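Local coordinates for protein Niban 2 (Homo sapiens, PDB 7CTP), which may help to suppress apoptosis and may promote melanoma cell invasion, as a myristoylated, PH-domain-containing member of the Niban family, at residues I212-Y215 and R216-K219; T25-L28 and Q29-D33. One frame throughout, in Å; residues are numbered along the deposited sequence.

Overall arrangement
Contacts 1 and 2 are local and belong to the helical body of the chain, not to its antiparallel strands. Residues 212-218 lie on the last turns of helix 204-218, with Lys219 following it; residues 25-33 belong to the long helix 10-48. Their centres are 11 Å apart, and they touch through the salt bridge from Lys219 NZ to Glu26 OE2 (2.8 Å) and the packing of Ile212 CD1 on Phe27 CE1 (3.5 Å). Both share i to i+4 backbone bonds. Contact 1, four residues buried and none exposed, adds Arg213-Gln217 and Ser218 OG-Tyr215 O bonds; contact 2, three buried and two exposed, adds aromatic and water-mediated contacts.

Contact 1. Residues I212-Y215 and R216-K219; sequences IRMY and RQSK
Arg213 and Gln217, an i to i+4 pair of an alpha helix, run side by side and join through their polar ends. Arg213 NH1 donates to Gln217 OE1 at 2.9 Å. The oxygen lies in the guanidinium plane, at its edge, but the donor stands above the amide plane, off its lone pairs; the two flat groups are turned 46° apart. Met214 adds an oblique contact from the neighbouring position, its CE 3.4 Å from Gln217 NE2.

Tyr215 and Lys219 form a second i to i+4 pair. A bend at chi2 (-62°) brings the lysine's CG and CE obliquely against the ring, with CE near CZ and 3.3 Å from Tyr215 OH. The long flexible chain suits this place, for its methylenes can rest against an aromatic while NZ carries the charge onward to Glu26.

Behind these side chains, the helical bonds fix the spacing, among them Gln217 N to Arg213 O at 2.8 Å. Ser218 OG turns back onto Tyr215 O (2.7 Å), in the carbonyl plane on a lone pair. That oxygen receives only weak bonds from the amides of Ser218 and Lys219, so the short hydroxyl's bond probably adds to its hold.

Glu537 of helix 532-555 bonds to both Arg213 NH1 and Gln217 NE2, probably steadying the pair. On other sides Tyr215 OH reaches Glu243 and Arg216 pairs with Glu242, both on helix 232-252, while Ile212 and Tyr215 pack against helix 10-48.

Contact 2. Residues T25-L28 and Q29-D33; sequences TEFL and QFYED
Glu26 and Phe30 stand one turn apart on an alpha helix, the long helix 10-48 of the helical body, and their side chains run alongside each other in the same direction.

The helix is held by backbone bonds of the i to i+4 kind. Tyr31 N to Phe27 O and Glu32 N to Leu28 O are both 2.9 Å, whereas Phe30 N to Glu26 O is weak.

Among the apolar contacts, Phe27 CE2 lies 3.9 Å from Tyr31 CB, and the two side chains cross at a slant. With CG anti to the backbone N (chi1 169°), the Phe27 ring is sent along the helix toward the next turn, where CE2 reaches the stem of Tyr31; the ring of Tyr31 leads away from it. Large aromatics suit this buried side: Phe27 also meets Phe208, and Tyr31 meets Phe286 edge-to-face. Leu28 packs on Val289 of helix 260-337.

The polar groups lie toward the margins. Glu26 OE1 sits 3.9 Å from Phe30 CE2, in the plane of the ring at its edge, where the slightly positive C-H rim is probably a congenial neighbour for a carboxylate. The acid's main partner is Lys219, and Glu32 reaches Lys292.

Gln29 is exposed, and its amide suits a water-mediated link back to the preceding turn. Its CG passes 3.3 Å from Thr25 O, and a water donates both to its OE1 (3.0 Å) and to Glu26 O (2.9 Å), giving that weakly bonded carbonyl a further partner.

Contact 1. Residues I212-Y215 and R216-K219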
ATOM      1  N   ILE A 212       6.709   6.535  10.694  1.00 19.93           N
ATOM      2  CA  ILE A 212       6.732   5.090  10.910  1.00 21.86           C
ATOM      3  C   ILE A 212       8.135   4.563  10.682  1.00 24.03           C
ATOM      4  O   ILE A 212       8.660   3.768  11.471  1.00 21.03           O
ATOM      5  CB  ILE A 212       5.717   4.388   9.988  1.00 19.90           C
ATOM      6  CG1 ILE A 212       4.283   4.605  10.492  1.00 19.65           C
ATOM      7  CG2 ILE A 212       6.040   2.888   9.885  1.00 21.83           C
ATOM      8  CD1 ILE A 212       3.911   3.722  11.701  1.00 19.30           C
ATOM      9  N   ARG A 213       8.763   5.004   9.588  1.00 22.63           N
ATOM     10  CA  ARG A 213      10.097   4.518   9.261  1.00 23.81           C
ATOM     11  C   ARG A 213      11.109   4.952  10.313  1.00 22.30           C
ATOM     12  O   ARG A 213      11.957   4.153  10.732  1.00 25.80           O
ATOM     13  CB  ARG A 213      10.514   5.009   7.875  1.00 23.92           C
ATOM     14  CG  ARG A 213      11.908   4.527   7.459  1.00 25.14           C
ATOM     15  CD  ARG A 213      12.278   4.997   6.056  1.00 28.27           C
ATOM     16  NE  ARG A 213      12.017   6.424   5.862  1.00 35.61           N
ATOM     17  CZ  ARG A 213      12.782   7.409   6.324  1.00 38.29           C
ATOM     18  NH1 ARG A 213      13.876   7.139   7.021  1.00 39.52           N
ATOM     19  NH2 ARG A 213      12.448   8.671   6.080  1.00 36.05           N
ATOM     20  N   MET A 214      11.022   6.210  10.774  1.00 23.52           N
ATOM     21  CA  MET A 214      11.976   6.695  11.770  1.00 29.08           C
ATOM     22  C   MET A 214      11.806   5.997  13.105  1.00 29.60           C
ATOM     23  O   MET A 214      12.795   5.736  13.801  1.00 24.72           O
ATOM     24  CB  MET A 214      11.858   8.211  11.974  1.00 31.60           C
ATOM     25  CG  MET A 214      11.912   9.068  10.736  1.00 41.63           C
ATOM     26  SD  MET A 214      13.528   9.102   9.954  1.00 52.77           S
ATOM     27  CE  MET A 214      14.616   8.626  11.284  1.00 48.20           C
ATOM     28  N   TYR A 215      10.560   5.729  13.503  1.00 23.70           N
ATOM     29  CA  TYR A 215      10.334   4.950  14.713  1.00 24.44           C
ATOM     30  C   TYR A 215      10.953   3.562  14.589  1.00 23.98           C
ATOM     31  O   TYR A 215      11.664   3.103  15.492  1.00 26.27           O
ATOM     32  CB  TYR A 215       8.837   4.845  15.025  1.00 20.09           C
ATOM     33  CG  TYR A 215       8.557   3.978  16.244  1.00 25.09           C
ATOM     34  CD1 TYR A 215       8.457   2.594  16.134  1.00 22.58           C
ATOM     35  CD2 TYR A 215       8.443   4.540  17.507  1.00 23.05           C
ATOM     36  CE1 TYR A 215       8.238   1.800  17.234  1.00 24.65           C
ATOM     37  CE2 TYR A 215       8.212   3.738  18.624  1.00 23.83           C
ATOM     38  CZ  TYR A 215       8.122   2.374  18.478  1.00 27.10           C
ATOM     39  OH  TYR A 215       7.898   1.570  19.584  1.00 27.06           O
ATOM     40  N   ARG A 216      10.690   2.876  13.474  1.00 22.77           N
ATOM     41  CA  ARG A 216      11.242   1.538  13.286  1.00 25.60           C
ATOM     42  C   ARG A 216      12.770   1.571  13.262  1.00 24.87           C
ATOM     43  O   ARG A 216      13.421   0.706  13.859  1.00 24.47           O
ATOM     44  CB  ARG A 216      10.658   0.906  12.019  1.00 25.64           C
ATOM     45  CG  ARG A 216       9.183   0.498  12.215  1.00 26.88           C
ATOM     46  CD  ARG A 216       8.578  -0.332  11.086  1.00 29.37           C
ATOM     47  NE  ARG A 216       8.831  -1.773  11.217  1.00 31.67           N
ATOM     48  CZ  ARG A 216       9.657  -2.433  10.414  1.00 34.61           C
ATOM     49  NH1 ARG A 216       9.851  -3.735  10.563  1.00 31.14           N
ATOM     50  NH2 ARG A 216      10.281  -1.777   9.445  1.00 35.99           N
ATOM     51  N   GLN A 217      13.355   2.591  12.625  1.00 26.75           N
ATOM     52  CA  GLN A 217      14.810   2.737  12.632  1.00 24.83           C
ATOM     53  C   GLN A 217      15.347   2.901  14.049  1.00 27.76           C
ATOM     54  O   GLN A 217      16.443   2.427  14.360  1.00 32.83           O
ATOM     55  CB  GLN A 217      15.219   3.929  11.763  1.00 29.78           C
ATOM     56  CG  GLN A 217      15.248   3.620  10.283  1.00 33.91           C
ATOM     57  CD  GLN A 217      15.550   4.830   9.425  1.00 30.34           C
ATOM     58  OE1 GLN A 217      15.225   4.847   8.242  1.00 34.53           O
ATOM     59  NE2 GLN A 217      16.156   5.857  10.019  1.00 38.70           N
ATOM     60  N   SER A 218      14.594   3.571  14.923  1.00 27.03           N
ATOM     61  CA  SER A 218      15.033   3.755  16.303  1.00 29.23           C
ATOM     62  C   SER A 218      15.008   2.449  17.085  1.00 32.43           C
ATOM     63  O   SER A 218      15.651   2.351  18.137  1.00 31.41           O
ATOM     64  CB  SER A 218      14.170   4.814  16.987  1.00 30.50           C
ATOM     65  OG  SER A 218      12.996   4.237  17.536  1.00 26.80           O
ATOM     66  N   LYS A 219      14.290   1.443  16.582  1.00 25.45           N
ATOM     67  CA  LYS A 219      14.294   0.092  17.127  1.00 27.27           C
ATOM     68  C   LYS A 219      15.207  -0.831  16.336  1.00 26.86           C
ATOM     69  O   LYS A 219      15.083  -2.061  16.430  1.00 28.87           O
ATOM     70  CB  LYS A 219      12.866  -0.459  17.151  1.00 27.59           C
ATOM     71  CG  LYS A 219      11.869   0.495  17.794  1.00 27.89           C
ATOM     72  CD  LYS A 219      12.219   0.765  19.250  1.00 35.46           C
ATOM     73  CE  LYS A 219      11.206   1.724  19.878  1.00 40.02           C
ATOM     74  NZ  LYS A 219      11.647   2.239  21.206  1.00 45.93           N
TER

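Contact 2. Residues T25-L28 and Q29-D33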
ATOM      1  N   THR A  25       2.966   6.905  22.376  1.00 21.10           N
ATOM      2  CA  THR A  25       3.604   8.163  22.768  1.00 22.22           C
ATOM      3  C   THR A  25       4.907   8.378  22.009  1.00 22.41           C
ATOM      4  O   THR A  25       5.152   9.461  21.463  1.00 25.07           O
ATOM      5  CB  THR A  25       3.857   8.188  24.278  1.00 22.85           C
ATOM      6  OG1 THR A  25       2.604   8.240  24.971  1.00 22.26           O
ATOM      7  CG2 THR A  25       4.716   9.397  24.677  1.00 24.25           C
ATOM      8  N   GLU A  26       5.755   7.348  21.958  1.00 21.29           N
ATOM      9  CA  GLU A  26       7.024   7.484  21.251  1.00 21.98           C
ATOM     10  C   GLU A  26       6.801   7.707  19.761  1.00 22.48           C
ATOM     11  O   GLU A  26       7.438   8.582  19.156  1.00 23.17           O
ATOM     12  CB  GLU A  26       7.916   6.265  21.491  1.00 24.15           C
ATOM     13  CG  GLU A  26       9.369   6.520  21.060  1.00 42.27           C
ATOM     14  CD  GLU A  26      10.261   5.294  21.159  1.00 59.47           C
ATOM     15  OE1 GLU A  26      11.340   5.303  20.518  1.00 50.82           O
ATOM     16  OE2 GLU A  26       9.884   4.332  21.866  1.00 38.76           O
ATOM     17  N   PHE A  27       5.888   6.938  19.149  1.00 20.51           N
ATOM     18  CA  PHE A  27       5.581   7.166  17.740  1.00 20.32           C
ATOM     19  C   PHE A  27       5.093   8.590  17.497  1.00 22.06           C
ATOM     20  O   PHE A  27       5.479   9.236  16.515  1.00 20.83           O
ATOM     21  CB  PHE A  27       4.516   6.198  17.221  1.00 17.93           C
ATOM     22  CG  PHE A  27       4.009   6.608  15.856  1.00 20.52           C
ATOM     23  CD1 PHE A  27       4.767   6.336  14.730  1.00 19.23           C
ATOM     24  CD2 PHE A  27       2.853   7.373  15.716  1.00 22.02           C
ATOM     25  CE1 PHE A  27       4.347   6.754  13.478  1.00 21.04           C
ATOM     26  CE2 PHE A  27       2.429   7.802  14.466  1.00 17.33           C
ATOM     27  CZ  PHE A  27       3.179   7.497  13.347  1.00 22.01           C
ATOM     28  N   LEU A  28       4.177   9.069  18.337  1.00 19.25           N
ATOM     29  CA  LEU A  28       3.568  10.366  18.061  1.00 22.21           C
ATOM     30  C   LEU A  28       4.576  11.505  18.196  1.00 20.47           C
ATOM     31  O   LEU A  28       4.405  12.554  17.566  1.00 22.38           O
ATOM     32  CB  LEU A  28       2.365  10.570  18.984  1.00 24.10           C
ATOM     33  CG  LEU A  28       1.227   9.609  18.595  1.00 20.67           C
ATOM     34  CD1 LEU A  28       0.149   9.548  19.703  1.00 24.24           C
ATOM     35  CD2 LEU A  28       0.630   9.978  17.246  1.00 20.85           C
ATOM     36  N   GLN A  29       5.627  11.320  19.002  1.00 20.73           N
ATOM     37  CA  GLN A  29       6.717  12.298  19.030  1.00 25.38           C
ATOM     38  C   GLN A  29       7.438  12.347  17.689  1.00 21.78           C
ATOM     39  O   GLN A  29       7.724  13.433  17.170  1.00 21.02           O
ATOM     40  CB  GLN A  29       7.700  11.978  20.158  1.00 30.05           C
ATOM     41  CG  GLN A  29       7.102  12.069  21.553  1.00 37.72           C
ATOM     42  CD  GLN A  29       8.070  11.628  22.642  1.00 53.70           C
ATOM     43  OE1 GLN A  29       8.681  10.556  22.561  1.00 44.48           O
ATOM     44  NE2 GLN A  29       8.215  12.454  23.669  1.00 46.13           N
ATOM     45  N   PHE A  30       7.725  11.182  17.097  1.00 20.78           N
ATOM     46  CA  PHE A  30       8.267  11.167  15.736  1.00 20.97           C
ATOM     47  C   PHE A  30       7.312  11.829  14.750  1.00 19.89           C
ATOM     48  O   PHE A  30       7.741  12.556  13.843  1.00 18.75           O
ATOM     49  CB  PHE A  30       8.556   9.729  15.285  1.00 18.79           C
ATOM     50  CG  PHE A  30       9.807   9.138  15.875  1.00 23.82           C
ATOM     51  CD1 PHE A  30      11.056   9.493  15.387  1.00 31.43           C
ATOM     52  CD2 PHE A  30       9.731   8.200  16.894  1.00 26.48           C
ATOM     53  CE1 PHE A  30      12.213   8.933  15.929  1.00 35.55           C
ATOM     54  CE2 PHE A  30      10.887   7.638  17.439  1.00 30.26           C
ATOM     55  CZ  PHE A  30      12.124   8.009  16.953  1.00 31.42           C
ATOM     56  N   TYR A  31       6.008  11.579  14.903  1.00 20.01           N
ATOM     57  CA  TYR A  31       5.027  12.113  13.964  1.00 19.50           C
ATOM     58  C   TYR A  31       4.951  13.640  14.044  1.00 19.95           C
ATOM     59  O   TYR A  31       4.991  14.327  13.014  1.00 20.57           O
ATOM     60  CB  TYR A  31       3.660  11.481  14.235  1.00 20.29           C
ATOM     61  CG  TYR A  31       2.571  12.009  13.353  1.00 20.60           C
ATOM     62  CD1 TYR A  31       2.486  11.622  12.027  1.00 18.09           C
ATOM     63  CD2 TYR A  31       1.640  12.920  13.836  1.00 22.38           C
ATOM     64  CE1 TYR A  31       1.495  12.111  11.204  1.00 21.56           C
ATOM     65  CE2 TYR A  31       0.654  13.417  13.021  1.00 22.39           C
ATOM     66  CZ  TYR A  31       0.584  13.013  11.712  1.00 20.85           C
ATOM     67  OH  TYR A  31      -0.396  13.499  10.896  1.00 23.60           O
ATOM     68  N   GLU A  32       4.840  14.189  15.259  1.00 19.76           N
ATOM     69  CA  GLU A  32       4.784  15.642  15.397  1.00 22.33           C
ATOM     70  C   GLU A  32       6.064  16.291  14.884  1.00 21.86           C
ATOM     71  O   GLU A  32       6.012  17.358  14.257  1.00 23.39           O
ATOM     72  CB  GLU A  32       4.519  16.038  16.852  1.00 23.46           C
ATOM     73  CG  GLU A  32       3.095  15.721  17.316  1.00 22.83           C
ATOM     74  CD  GLU A  32       2.734  16.373  18.648  1.00 39.51           C
ATOM     75  OE1 GLU A  32       2.887  17.611  18.776  1.00 38.33           O
ATOM     76  OE2 GLU A  32       2.272  15.644  19.554  1.00 33.11           O
ATOM     77  N   ASP A  33       7.214  15.651  15.108  1.00 22.55           N
ATOM     78  CA  ASP A  33       8.464  16.171  14.555  1.00 25.04           C
ATOM     79  C   ASP A  33       8.440  16.146  13.031  1.00 27.42           C
ATOM     80  O   ASP A  33       8.846  17.118  12.380  1.00 25.48           O
ATOM     81  CB  ASP A  33       9.655  15.372  15.083  1.00 22.54           C
ATOM     82  CG  ASP A  33      10.071  15.777  16.485  1.00 33.84           C
ATOM     83  OD1 ASP A  33       9.581  16.812  16.989  1.00 41.93           O
ATOM     84  OD2 ASP A  33      10.887  15.049  17.089  1.00 34.34           O
TER
HETATM   85  O   HOH W   1       9.982   9.505  20.077  1.00 37.60           O